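2,3-dihydroxybenzoate-AMP ligase (Mycobacterium smegmatis, PDB 5KEI) belongs to the ANL superfamily of AMP-binding enzymes, in which a large N-terminal portion is joined to a small C-terminal alpha/beta domain. Local coordinates at residues D471-L476 / A485-L490; L477-V482 / A513-H518; K498-V503 / P530-P535. All coordinates share one frame; numbering follows the deposited sequence.

Contact 1: D471-L476 / A485-L490; sequences DLEEHL and AAAVAL
The axes of segments 471-476 and 485-490 approach to 7.6 Å at 145°, the helix roughly antiparallel to the strand. Leu472 opens the contact: with CG anti to the backbone N, its branch atom CD2 reaches across to Ala487 CB at 3.9 Å. Glu473 is the polar centre. Its CG stands beside the backbone N and the chain is extended beyond it, passing alongside the strand so that CG lies 3.7 Å from Ala485 O. At the far end OE2 takes the amide of Ala487 N on its anti lone pair at 2.7 Å, a fairly straight bond (158°). The same OE2 forms a salt bridge with Lys549, which also holds Ala487 O, and OE1 pairs with Arg424; flanked by two cations, this buried carboxylate is probably ionised. One helical turn after Leu472, Leu476 lays CB 4.3 Å from Ala485 CB. The methyls of Ala485 and Ala487 thus meet leucines, their backbone atoms Glu473. Leu472 and Leu476 also meet Ile499 and Ala501 of the adjacent strand 498-505 and share Leu519 of helix 512-521, while Ala486 and Val488, on the other side of strand 482-492, rest on Ile552 of helix 549-553.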
loop_
_atom_site.group_PDB
_atom_site.type_symbol
_atom_site.label_atom_id
_atom_site.label_comp_id
_atom_site.label_asym_id
_atom_site.label_seq_id
_atom_site.Cartn_x
_atom_site.Cartn_y
_atom_site.Cartn_z
ATOM N N ASP A 471 3.097 17.171 9.748
ATOM C CA ASP A 471 4.382 16.817 9.173
ATOM C C ASP A 471 5.547 17.221 10.098
ATOM O O ASP A 471 6.586 16.556 10.109
ATOM C CB ASP A 471 4.553 17.420 7.777
ATOM C CG ASP A 471 5.888 17.018 7.127
ATOM O OD1 ASP A 471 6.170 15.791 6.995
ATOM O OD2 ASP A 471 6.658 17.929 6.742
ATOM N N LEU A 472 5.376 18.276 10.890
ATOM C CA LEU A 472 6.382 18.581 11.897
ATOM C C LEU A 472 6.541 17.399 12.856
ATOM O O LEU A 472 7.660 17.027 13.204
ATOM C CB LEU A 472 6.022 19.850 12.674
ATOM C CG LEU A 472 6.983 20.177 13.824
ATOM C CD1 LEU A 472 8.438 20.158 13.369
ATOM C CD2 LEU A 472 6.646 21.522 14.446
ATOM N N GLU A 473 5.411 16.825 13.272
ATOM C CA GLU A 473 5.378 15.680 14.175
ATOM C C GLU A 473 6.016 14.453 13.551
ATOM O O GLU A 473 6.705 13.701 14.224
ATOM C CB GLU A 473 3.942 15.348 14.578
ATOM C CG GLU A 473 3.401 16.211 15.684
ATOM C CD GLU A 473 1.882 16.223 15.735
ATOM O OE1 GLU A 473 1.238 15.286 15.191
ATOM O OE2 GLU A 473 1.334 17.182 16.327
ATOM N N GLU A 474 5.780 14.240 12.262
ATOM C CA GLU A 474 6.381 13.089 11.604
ATOM C C GLU A 474 7.912 13.207 11.582
ATOM O O GLU A 474 8.606 12.212 11.752
ATOM C CB GLU A 474 5.818 12.920 10.189
ATOM C CG GLU A 474 4.371 12.402 10.150
ATOM C CD GLU A 474 4.217 11.007 10.752
ATOM O OE1 GLU A 474 5.188 10.217 10.702
ATOM O OE2 GLU A 474 3.119 10.698 11.273
ATOM N N HIS A 475 8.420 14.423 11.387
ATOM C CA HIS A 475 9.857 14.709 11.372
ATOM C C HIS A 475 10.518 14.430 12.717
ATOM O O HIS A 475 11.625 13.892 12.785
ATOM C CB HIS A 475 10.120 16.186 11.009
ATOM C CG HIS A 475 10.030 16.497 9.543
ATOM N ND1 HIS A 475 10.928 16.007 8.623
ATOM C CD2 HIS A 475 9.173 17.288 8.854
ATOM C CE1 HIS A 475 10.618 16.468 7.423
ATOM N NE2 HIS A 475 9.557 17.243 7.536
ATOM N N LEU A 476 9.841 14.844 13.786
ATOM C CA LEU A 476 10.363 14.702 15.140
ATOM C C LEU A 476 10.418 13.239 15.532
ATOM O O LEU A 476 11.354 12.811 16.204
ATOM C CB LEU A 476 9.500 15.479 16.137
ATOM C CG LEU A 476 9.598 17.005 16.104
ATOM C CD1 LEU A 476 8.645 17.604 17.113
ATOM C CD2 LEU A 476 11.033 17.497 16.356
ATOM N N ALA A 485 5.024 12.316 19.688
ATOM C CA ALA A 485 5.217 13.767 19.593
ATOM C C ALA A 485 3.914 14.486 19.294
ATOM O O ALA A 485 3.065 13.962 18.580
ATOM C CB ALA A 485 6.249 14.106 18.529
ATOM N N ALA A 486 3.756 15.688 19.840
ATOM C CA ALA A 486 2.613 16.540 19.511
ATOM C C ALA A 486 3.032 18.011 19.343
ATOM O O ALA A 486 3.543 18.632 20.269
ATOM C CB ALA A 486 1.534 16.414 20.575
ATOM N N ALA A 487 2.838 18.549 18.142
ATOM C CA ALA A 487 3.103 19.959 17.881
ATOM C C ALA A 487 1.822 20.716 18.169
ATOM O O ALA A 487 0.780 20.457 17.567
ATOM C CB ALA A 487 3.576 20.190 16.441
ATOM N N VAL A 488 1.893 21.629 19.122
ATOM C CA VAL A 488 0.706 22.304 19.604
ATOM C C VAL A 488 0.860 23.823 19.419
ATOM O O VAL A 488 1.977 24.360 19.444
ATOM C CB VAL A 488 0.450 21.938 21.084
ATOM C CG1 VAL A 488 -0.893 22.405 21.509
ATOM C CG2 VAL A 488 0.537 20.420 21.275
ATOM N N ALA A 489 -0.264 24.499 19.207
ATOM C CA ALA A 489 -0.297 25.944 19.034
ATOM C C ALA A 489 -0.594 26.637 20.355
ATOM O O ALA A 489 -1.573 26.316 21.029
ATOM C CB ALA A 489 -1.341 26.336 17.985
ATOM N N LEU A 490 0.269 27.579 20.722
ATOM C CA LEU A 490 0.039 28.430 21.882
ATOM C C LEU A 490 -0.044 29.884 21.445
ATOM O O LEU A 490 0.742 30.313 20.597
ATOM C CB LEU A 490 1.153 28.248 22.898
ATOM C CG LEU A 490 1.228 26.831 23.448
ATOM C CD1 LEU A 490 2.522 26.681 24.206
ATOM C CD2 LEU A 490 0.033 26.528 24.328
#

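Contact 2: L477-V482 / A513-H518; sequences LTHPSV and AELHAH
His518 of helix 512-521, His479 of the loop before strand 482-492 and Leu515 carry this contact. His518 has CG anti to its backbone N (chi1 176°), which swings the imidazole out to the loop. Its NE2 donates to Thr478 OG1 at 2.7 Å, with the hydroxyl at the ring edge and nearly in its plane. Thr478 in turn bonds His475 O, to which NE2 also makes a weak hydrogen bond, so ring and hydroxyl both gather at the His475 carbonyl of the preceding helix. His479 covers one face of His518: CB sits over the ring centre, 4.1 Å from the centroid, in a CH-pi contact. Beyond it the His479 ring turns an edge to that same face in an edge-to-face pair, CD2 3.7 Å from His518 ND1, with the planes at 60°. On its far edge His479 ND1 accepts Ser481 N at 3.0 Å in the ring plane, helping to fix the ring's rotation within the type I turn His479-Val482. Leu515 fills in beside the pair, its CD2 lying 3.8 Å from His479 CD2 and 3.9 Å from Val482 CG2. These bonds imply a proton on His518 NE2, and the acceptor role of ND1 suggests that His479 is neutral, with its proton on NE2. The carbonyl of His475 would probably stabilise the NE2-H form of His518.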
loop_
_atom_site.group_PDB
_atom_site.type_symbol
_atom_site.label_atom_id
_atom_site.label_comp_id
_atom_site.label_asym_id
_atom_site.label_seq_id
_atom_site.Cartn_x
_atom_site.Cartn_y
_atom_site.Cartn_z
ATOM N N LEU A 477 9.406 12.484 15.098
ATOM C CA LEU A 477 9.302 11.056 15.364
ATOM C C LEU A 477 10.444 10.239 14.744
ATOM O O LEU A 477 10.725 9.141 15.207
ATOM C CB LEU A 477 7.950 10.530 14.866
ATOM C CG LEU A 477 6.729 10.978 15.680
ATOM C CD1 LEU A 477 5.444 10.784 14.903
ATOM C CD2 LEU A 477 6.670 10.233 16.998
ATOM N N THR A 478 11.120 10.772 13.727
ATOM C CA THR A 478 12.239 10.041 13.128
ATOM C C THR A 478 13.485 10.081 13.997
ATOM O O THR A 478 14.492 9.463 13.666
ATOM C CB THR A 478 12.619 10.573 11.734
ATOM O OG1 THR A 478 13.282 11.841 11.854
ATOM C CG2 THR A 478 11.379 10.676 10.835
ATOM N N HIS A 479 13.417 10.829 15.093
ATOM C CA HIS A 479 14.448 10.811 16.126
ATOM C C HIS A 479 14.245 9.577 17.014
ATOM O O HIS A 479 13.116 9.292 17.464
ATOM C CB HIS A 479 14.382 12.098 16.946
ATOM C CG HIS A 479 15.624 12.415 17.715
ATOM N ND1 HIS A 479 16.026 11.694 18.820
ATOM C CD2 HIS A 479 16.532 13.411 17.568
ATOM C CE1 HIS A 479 17.139 12.217 19.305
ATOM N NE2 HIS A 479 17.465 13.264 18.567
ATOM N N PRO A 480 15.333 8.825 17.257
ATOM C CA PRO A 480 15.311 7.614 18.093
ATOM C C PRO A 480 14.929 7.892 19.548
ATOM O O PRO A 480 14.511 6.979 20.259
ATOM C CB PRO A 480 16.750 7.094 17.999
ATOM C CG PRO A 480 17.565 8.293 17.617
ATOM C CD PRO A 480 16.675 9.097 16.716
ATOM N N SER A 481 15.066 9.136 19.987
ATOM C CA SER A 481 14.704 9.489 21.356
ATOM C C SER A 481 13.248 9.924 21.480
ATOM O O SER A 481 12.689 9.908 22.571
ATOM C CB SER A 481 15.628 10.587 21.891
ATOM O OG SER A 481 16.955 10.102 22.057
ATOM N N VAL A 482 12.634 10.306 20.364
ATOM C CA VAL A 482 11.225 10.691 20.372
ATOM C C VAL A 482 10.312 9.490 20.093
ATOM O O VAL A 482 10.251 8.964 18.961
ATOM C CB VAL A 482 10.930 11.793 19.341
ATOM C CG1 VAL A 482 9.475 12.237 19.446
ATOM C CG2 VAL A 482 11.871 12.971 19.531
ATOM N N ALA A 513 17.698 22.231 21.229
ATOM C CA ALA A 513 18.714 22.538 20.236
ATOM C C ALA A 513 19.144 21.280 19.499
ATOM O O ALA A 513 19.479 21.327 18.321
ATOM C CB ALA A 513 19.907 23.217 20.878
ATOM N N GLU A 514 19.124 20.147 20.184
ATOM C CA GLU A 514 19.410 18.888 19.512
ATOM C C GLU A 514 18.274 18.527 18.545
ATOM O O GLU A 514 18.524 18.220 17.378
ATOM C CB GLU A 514 19.661 17.781 20.538
ATOM C CG GLU A 514 20.987 17.970 21.303
ATOM C CD GLU A 514 20.967 17.422 22.732
ATOM O OE1 GLU A 514 20.252 16.427 22.998
ATOM O OE2 GLU A 514 21.676 17.995 23.591
ATOM N N LEU A 515 17.033 18.604 19.011
ATOM C CA LEU A 515 15.881 18.398 18.135
ATOM C C LEU A 515 15.897 19.364 16.952
ATOM O O LEU A 515 15.568 18.976 15.831
ATOM C CB LEU A 515 14.575 18.538 18.919
ATOM C CG LEU A 515 14.240 17.316 19.782
ATOM C CD1 LEU A 515 12.938 17.484 20.552
ATOM C CD2 LEU A 515 14.176 16.071 18.919
ATOM N N HIS A 516 16.277 20.617 17.198
ATOM C CA HIS A 516 16.432 21.605 16.120
ATOM C C HIS A 516 17.483 21.165 15.092
ATOM O O HIS A 516 17.272 21.272 13.889
ATOM C CB HIS A 516 16.811 22.981 16.692
ATOM C CG HIS A 516 15.640 23.864 16.994
ATOM N ND1 HIS A 516 15.457 25.094 16.392
ATOM C CD2 HIS A 516 14.590 23.703 17.834
ATOM C CE1 HIS A 516 14.352 25.644 16.852
ATOM N NE2 HIS A 516 13.801 24.819 17.727
ATOM N N ALA A 517 18.620 20.674 15.568
ATOM C CA ALA A 517 19.653 20.153 14.672
ATOM C C ALA A 517 19.122 18.987 13.820
ATOM O O ALA A 517 19.402 18.899 12.623
ATOM C CB ALA A 517 20.868 19.714 15.472
ATOM N N HIS A 518 18.355 18.099 14.450
ATOM C CA HIS A 518 17.756 16.954 13.758
ATOM C C HIS A 518 16.776 17.410 12.692
ATOM O O HIS A 518 16.714 16.830 11.605
ATOM C CB HIS A 518 17.046 16.033 14.758
ATOM C CG HIS A 518 16.319 14.887 14.120
ATOM N ND1 HIS A 518 16.918 13.669 13.872
ATOM C CD2 HIS A 518 15.041 14.775 13.681
ATOM C CE1 HIS A 518 16.039 12.858 13.311
ATOM N NE2 HIS A 518 14.893 13.505 13.182
#

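Contact 3: K498-V503 / P530-P535; sequences KICAVV and PDALVP
The flat carboxylate of Asp531 takes Ile499 N on the anti lone pair of OD2, the one away from OD1, at 2.7 Å and 161°, while OD1 forms a salt bridge with Arg462. CG of Asp531 lies beside its own backbone N, which turns the group back to the strand and brings Lys498 CB against OD2. Among the flat peptide groups, Ile499 O accepts a hydrogen bond from Asp531 N in its carbonyl plane and a weak one from Ala532 N. Strands 498-505 and 532-535 run parallel, and the ladder continues with Ala501 N to Ala532 O (2.9 Å, again in plane), Val534 N to Ala501 O (2.8 Å) and Val503 N to Val534 O (2.9 Å). Val503 N sits above the carbonyl plane of Val534, 33° out of it, and so not on a lone pair. Val534 O also receives a CA-H...O contact from Val502 CA at 3.1 Å. On one side of the sheet Cys500 SG touches Val534 CG2 at 4.0 Å, near Ala532. On the other, Val503 CG2 packs on Leu533 CD1 at 3.6 Å and Ala501 CB on Pro530 CB at 3.7 Å; there Leu533 and Pro530 also meet Leu515 and Leu519 of helix 512-521, the connecting helix of this beta-alpha-beta unit. Strand 532-535 is outermost in the three-stranded sheet. The contact is chiefly backbone pairing, but at the start a carboxylate supplies the acceptor for Ile499 N, and the pairing of Asp531 with Arg462 probably keeps that acid charged.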
loop_
_atom_site.group_PDB
_atom_site.type_symbol
_atom_site.label_atom_id
_atom_site.label_comp_id
_atom_site.label_asym_id
_atom_site.label_seq_id
_atom_site.Cartn_x
_atom_site.Cartn_y
_atom_site.Cartn_z
ATOM N N LYS A 498 2.738 30.232 18.778
ATOM C CA LYS A 498 4.039 29.588 18.789
ATOM C C LYS A 498 3.864 28.071 18.772
ATOM O O LYS A 498 2.790 27.542 19.108
ATOM C CB LYS A 498 4.874 30.024 19.997
ATOM C CG LYS A 498 4.222 29.814 21.338
ATOM C CD LYS A 498 5.218 30.116 22.449
ATOM C CE LYS A 498 4.572 29.998 23.819
ATOM N NZ LYS A 498 5.527 30.307 24.925
ATOM N N ILE A 499 4.931 27.386 18.370
ATOM C CA ILE A 499 4.928 25.936 18.273
ATOM C C ILE A 499 5.506 25.251 19.536
ATOM O O ILE A 499 6.703 25.323 19.809
ATOM C CB ILE A 499 5.721 25.477 17.030
ATOM C CG1 ILE A 499 5.062 25.992 15.737
ATOM C CG2 ILE A 499 5.818 23.970 17.006
ATOM C CD1 ILE A 499 5.907 25.765 14.479
ATOM N N CYS A 500 4.653 24.582 20.303
ATOM C CA CYS A 500 5.154 23.801 21.424
ATOM C C CYS A 500 5.185 22.303 21.120
ATOM O O CYS A 500 4.141 21.673 20.881
ATOM C CB CYS A 500 4.326 24.049 22.676
ATOM S SG CYS A 500 5.203 23.482 24.134
ATOM N N ALA A 501 6.394 21.743 21.127
ATOM C CA ALA A 501 6.584 20.308 20.926
ATOM C C ALA A 501 6.503 19.578 22.254
ATOM O O ALA A 501 7.426 19.613 23.069
ATOM C CB ALA A 501 7.912 20.011 20.234
ATOM N N VAL A 502 5.364 18.939 22.461
ATOM C CA VAL A 502 5.150 18.075 23.596
ATOM C C VAL A 502 5.558 16.648 23.212
ATOM O O VAL A 502 4.946 16.019 22.354
ATOM C CB VAL A 502 3.679 18.121 24.058
ATOM C CG1 VAL A 502 3.534 17.416 25.386
ATOM C CG2 VAL A 502 3.227 19.556 24.172
ATOM N N VAL A 503 6.597 16.144 23.861
ATOM C CA VAL A 503 7.235 14.912 23.439
ATOM C C VAL A 503 7.260 13.840 24.540
ATOM O O VAL A 503 7.512 14.148 25.704
ATOM C CB VAL A 503 8.686 15.209 22.980
ATOM C CG1 VAL A 503 9.496 13.908 22.772
ATOM C CG2 VAL A 503 8.679 16.075 21.733
ATOM N N PRO A 530 10.025 23.940 16.447
ATOM C CA PRO A 530 9.283 24.257 17.675
ATOM C C PRO A 530 9.989 25.339 18.489
ATOM O O PRO A 530 11.216 25.315 18.561
ATOM C CB PRO A 530 9.268 22.928 18.453
ATOM C CG PRO A 530 9.821 21.905 17.542
ATOM C CD PRO A 530 10.657 22.616 16.520
ATOM N N ASP A 531 9.230 26.254 19.082
ATOM C CA ASP A 531 9.798 27.292 19.932
ATOM C C ASP A 531 10.107 26.750 21.335
ATOM O O ASP A 531 10.975 27.277 22.048
ATOM C CB ASP A 531 8.846 28.492 20.036
ATOM C CG ASP A 531 8.421 29.028 18.679
ATOM O OD1 ASP A 531 9.228 29.738 18.029
ATOM O OD2 ASP A 531 7.269 28.742 18.268
ATOM N N ALA A 532 9.395 25.699 21.734
ATOM C CA ALA A 532 9.570 25.140 23.075
ATOM C C ALA A 532 9.397 23.633 23.072
ATOM O O ALA A 532 8.685 23.078 22.240
ATOM C CB ALA A 532 8.600 25.781 24.048
ATOM N N LEU A 533 10.060 22.970 24.008
ATOM C CA LEU A 533 9.996 21.519 24.105
ATOM C C LEU A 533 9.507 21.118 25.492
ATOM O O LEU A 533 10.050 21.581 26.493
ATOM C CB LEU A 533 11.366 20.919 23.816
ATOM C CG LEU A 533 11.554 19.452 24.173
ATOM C CD1 LEU A 533 10.813 18.567 23.179
ATOM C CD2 LEU A 533 13.029 19.136 24.200
ATOM N N VAL A 534 8.475 20.283 25.566
ATOM C CA VAL A 534 7.930 19.886 26.871
ATOM C C VAL A 534 7.707 18.375 26.943
ATOM O O VAL A 534 6.905 17.825 26.189
ATOM C CB VAL A 534 6.607 20.627 27.181
ATOM C CG1 VAL A 534 5.866 19.955 28.309
ATOM C CG2 VAL A 534 6.872 22.089 27.521
ATOM N N PRO A 535 8.450 17.690 27.832
ATOM C CA PRO A 535 8.309 16.239 28.015
ATOM C C PRO A 535 7.097 15.837 28.857
ATOM O O PRO A 535 6.756 16.489 29.840
ATOM C CB PRO A 535 9.616 15.843 28.721
ATOM C CG PRO A 535 10.550 16.991 28.481
ATOM C CD PRO A 535 9.671 18.199 28.472
#

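All three contacts lie in the C-terminal family region, on one side of the chain's centre. Contacts 1 and 3, with centres about 8 Å apart, share a sheet: strands 482-492 and 498-505 are antiparallel neighbours, joined by Ala486 N to Val502 O (2.8 Å), and Leu490 CD1 packs on Cys500 CB (3.5 Å). Contact 2 is about 12 Å from either centre and alternates with both along the chain. Its helix links the two strands of contact 3 and is tied by a hydrogen bond from His516 NE2 to Pro530 O (2.8 Å), just before strand 532-535; Val482 CG1 meets Val503 CG1 at 3.7 Å. Helices 469-477 and 512-521 pack together on this sheet, since Leu472 and Leu476 touch both Leu519 and strand 498-505.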